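Local coordinates for protein peanut lectin (Arachis hypogaea, PDB 2PEL) that binds D-galactose and galactose-ended sugars such as lactose as a homotetrameric, calcium- and manganese-containing legume lectin, at the alpha-D-glucopyranose and beta-D-galactopyranose site. Residues are numbered along the deposited sequence; one frame, centred on the assembly and turned at random.

The alpha-D-glucopyranose and beta-D-galactopyranose site. Residues 80, 82-83, 103-104, 125, 127, 211-214. With GLC (alpha-D-glucopyranose), chain B; GAL (beta-D-galactopyranose), chain C.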
ATOM      1  N   ASP A  80      28.846 -16.291  25.913  1.00 26.97           N
ATOM      2  CA  ASP A  80      29.058 -14.850  25.775  1.00 27.64           C
ATOM      3  C   ASP A  80      28.137 -14.372  24.648  1.00 28.38           C
ATOM      4  O   ASP A  80      28.327 -14.879  23.537  1.00 31.16           O
ATOM      5  CB  ASP A  80      30.475 -14.539  25.325  1.00 31.53           C
ATOM      6  CG  ASP A  80      31.511 -14.501  26.422  1.00 40.94           C
ATOM      7  OD1 ASP A  80      31.406 -15.218  27.456  1.00 42.29           O
ATOM      8  OD2 ASP A  80      32.470 -13.712  26.248  1.00 45.85           O
ATOM      9  N   ALA A  82      27.280 -13.017  21.742  1.00 21.31           N
ATOM     10  CA  ALA A  82      28.001 -12.509  20.550  1.00 19.59           C
ATOM     11  C   ALA A  82      27.347 -13.135  19.331  1.00 20.24           C
ATOM     12  O   ALA A  82      26.636 -14.145  19.422  1.00 20.23           O
ATOM     13  CB  ALA A  82      29.472 -12.801  20.719  1.00 19.84           C
ATOM     14  N   ASP A  83      27.496 -12.586  18.138  1.00 19.79           N
ATOM     15  CA  ASP A  83      28.272 -11.400  17.796  1.00 17.33           C
ATOM     16  C   ASP A  83      27.447 -10.217  17.288  1.00 15.61           C
ATOM     17  O   ASP A  83      28.007  -9.117  17.246  1.00 14.12           O
ATOM     18  CB  ASP A  83      29.275 -11.892  16.722  1.00 16.50           C
ATOM     19  CG  ASP A  83      30.570 -12.375  17.362  1.00 17.28           C
ATOM     20  OD1 ASP A  83      31.507 -11.584  17.598  1.00 16.06           O
ATOM     21  OD2 ASP A  83      30.632 -13.594  17.635  1.00 16.29           O
ATOM     22  N   GLY A 103      31.967 -15.415  14.005  1.00 16.79           N
ATOM     23  CA  GLY A 103      32.427 -14.386  14.917  1.00 15.30           C
ATOM     24  C   GLY A 103      32.160 -12.955  14.437  1.00 20.39           C
ATOM     25  O   GLY A 103      31.077 -12.601  13.949  1.00 16.96           O
ATOM     26  N   GLY A 104      33.206 -12.138  14.602  1.00 18.82           N
ATOM     27  CA  GLY A 104      33.246 -10.729  14.286  1.00 15.83           C
ATOM     28  C   GLY A 104      33.197 -10.323  12.826  1.00 17.07           C
ATOM     29  O   GLY A 104      33.258  -9.111  12.526  1.00 17.69           O
ATOM     30  N   TYR A 125      29.863  -7.413  20.324  1.00 19.28           N
ATOM     31  CA  TYR A 125      31.116  -7.966  20.878  1.00 16.22           C
ATOM     32  C   TYR A 125      32.260  -7.142  20.316  1.00 15.88           C
ATOM     33  O   TYR A 125      32.272  -6.912  19.100  1.00 18.40           O
ATOM     34  CB  TYR A 125      31.310  -9.477  20.557  1.00 20.40           C
ATOM     35  CG  TYR A 125      32.653  -9.901  21.142  1.00 20.36           C
ATOM     36  CD1 TYR A 125      33.820  -9.782  20.368  1.00 21.56           C
ATOM     37  CD2 TYR A 125      32.735 -10.380  22.458  1.00 18.99           C
ATOM     38  CE1 TYR A 125      35.058 -10.120  20.914  1.00 23.28           C
ATOM     39  CE2 TYR A 125      33.974 -10.727  23.005  1.00 19.66           C
ATOM     40  CZ  TYR A 125      35.123 -10.604  22.224  1.00 23.38           C
ATOM     41  OH  TYR A 125      36.353 -10.950  22.726  1.00 28.42           O
ATOM     42  N   ASN A 127      35.734  -6.707  18.854  1.00 22.08           N
ATOM     43  CA  ASN A 127      36.832  -7.351  18.146  1.00 17.13           C
ATOM     44  C   ASN A 127      37.887  -6.284  17.835  1.00 17.77           C
ATOM     45  O   ASN A 127      37.664  -5.468  16.918  1.00 20.27           O
ATOM     46  CB  ASN A 127      36.430  -8.021  16.830  1.00 13.54           C
ATOM     47  CG  ASN A 127      35.337  -9.043  17.038  1.00 17.89           C
ATOM     48  OD1 ASN A 127      34.164  -8.649  17.006  1.00 18.95           O
ATOM     49  ND2 ASN A 127      35.638 -10.324  17.246  1.00 17.66           N
ATOM     50  N   SER A 211      30.558 -17.780  17.499  1.00 16.75           N
ATOM     51  CA  SER A 211      31.841 -18.512  17.486  1.00 17.95           C
ATOM     52  C   SER A 211      31.677 -19.677  18.467  1.00 18.84           C
ATOM     53  O   SER A 211      30.539 -20.064  18.793  1.00 22.41           O
ATOM     54  CB  SER A 211      33.002 -17.598  17.808  1.00 19.84           C
ATOM     55  OG  SER A 211      32.911 -16.945  19.068  1.00 19.52           O
ATOM     56  N   LEU A 212      32.780 -20.247  18.926  1.00 18.77           N
ATOM     57  CA  LEU A 212      32.675 -21.338  19.967  1.00 20.44           C
ATOM     58  C   LEU A 212      32.219 -20.771  21.231  1.00 22.67           C
ATOM     59  O   LEU A 212      31.344 -21.395  21.815  1.00 29.21           O
ATOM     60  CB  LEU A 212      34.026 -22.132  20.087  1.00 17.75           C
ATOM     61  CG  LEU A 212      34.220 -23.427  20.867  1.00 17.94           C
ATOM     62  CD1 LEU A 212      35.653 -23.951  20.787  1.00 19.58           C
ATOM     63  CD2 LEU A 212      33.927 -23.245  22.355  1.00 14.96           C
ATOM     64  N   GLY A 213      32.719 -19.672  21.767  1.00 23.63           N
ATOM     65  CA  GLY A 213      32.310 -19.259  23.124  1.00 22.74           C
ATOM     66  C   GLY A 213      31.227 -18.291  23.045  1.00 22.02           C
ATOM     67  O   GLY A 213      30.470 -18.059  24.009  1.00 22.94           O
ATOM     68  N   GLY A 214      31.169 -17.582  21.923  1.00 19.46           N
ATOM     69  CA  GLY A 214      30.180 -16.492  21.737  1.00 16.08           C
ATOM     70  C   GLY A 214      28.942 -16.951  20.966  1.00 14.89           C
ATOM     71  O   GLY A 214      29.010 -17.235  19.750  1.00 11.96           O
TER
HETATM   72  C1  GLC B   1      38.638 -19.088  21.644  1.00 38.78           C
HETATM   73  C2  GLC B   1      37.186 -18.961  22.079  1.00 37.95           C
HETATM   74  C3  GLC B   1      36.396 -18.331  20.922  1.00 33.23           C
HETATM   75  C4  GLC B   1      36.991 -16.933  20.663  1.00 31.67           C
HETATM   76  C5  GLC B   1      38.462 -17.044  20.325  1.00 37.50           C
HETATM   77  C6  GLC B   1      39.228 -15.746  20.188  1.00 37.16           C
HETATM   78  O1  GLC B   1      38.529 -19.951  20.464  1.00 40.82           O
HETATM   79  O2  GLC B   1      36.749 -20.320  22.474  1.00 42.39           O
HETATM   80  O3  GLC B   1      35.084 -18.000  21.370  1.00 30.07           O
HETATM   81  O4  GLC B   1      36.152 -16.253  19.723  1.00 29.01           O
HETATM   82  O5  GLC B   1      39.132 -17.816  21.325  1.00 39.52           O
HETATM   83  O6  GLC B   1      39.146 -14.931  21.392  1.00 38.18           O
HETATM   84  C1  GAL C   2      35.706 -14.943  19.981  1.00 23.70           C
HETATM   85  C2  GAL C   2      35.237 -14.402  18.633  1.00 20.77           C
HETATM   86  C3  GAL C   2      34.388 -13.169  18.795  1.00 20.36           C
HETATM   87  C4  GAL C   2      33.257 -13.412  19.775  1.00 20.46           C
HETATM   88  C5  GAL C   2      33.891 -13.838  21.085  1.00 21.36           C
HETATM   89  C6  GAL C   2      32.889 -14.154  22.162  1.00 21.23           C
HETATM   90  O2  GAL C   2      36.305 -14.207  17.756  1.00 18.16           O
HETATM   91  O3  GAL C   2      33.967 -12.630  17.542  1.00 20.84           O
HETATM   92  O4  GAL C   2      32.297 -14.428  19.431  1.00 19.02           O
HETATM   93  O5  GAL C   2      34.633 -15.070  20.880  1.00 23.63           O
HETATM   94  O6  GAL C   2      33.621 -14.653  23.270  1.00 24.98           O
HETATM   95  O   HOH W   1      35.881 -13.637  15.231  1.00 29.06           O
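Lactose, a galactose linked through O4 of the glucose, occupies the legume-lectin combining site, and burial is consistent with galactose being the main recognised unit: the protein hides 196 of 229 Å² of GAL but 71 of 245 Å² of GLC. Tyr125 can be followed outward. Its CB starts a side chain with CG anti to the backbone N (chi1 178°), and the second torsion turns the ring to lie flat beneath the galactose. CG and CD1 pass under C4, CE1 under C3, CD2 and CE2 under C5 and C6, and Tyr125 CZ comes within 3.6 Å of GAL C5, which sits over the ring centre in a CH-pi contact. Tyr125 OH lies 4.1 Å from GAL C5, so, with the ring carbons stacked under C3 to C6, the contact is made mainly by the ring face. Asp83, placed after a cis peptide bond, spans two hydroxyls with its carboxylate: OD2 takes the axial GAL O4-H on its syn lone pair at 2.6 Å, while OD1 accepts from GAL O3 at 2.7 Å, approached 26° out of the carboxylate plane. The axial GAL O4 is the galactose hallmark, and Ser211 OG meets GAL O4 from another side at 2.6 Å. At the glucose, the Gly213 backbone N donates to GLC O3 in a somewhat bent bond. Asn127 ND2 donates to GAL O3 at 2.9 Å, with O3 merely 3° out of the amide plane.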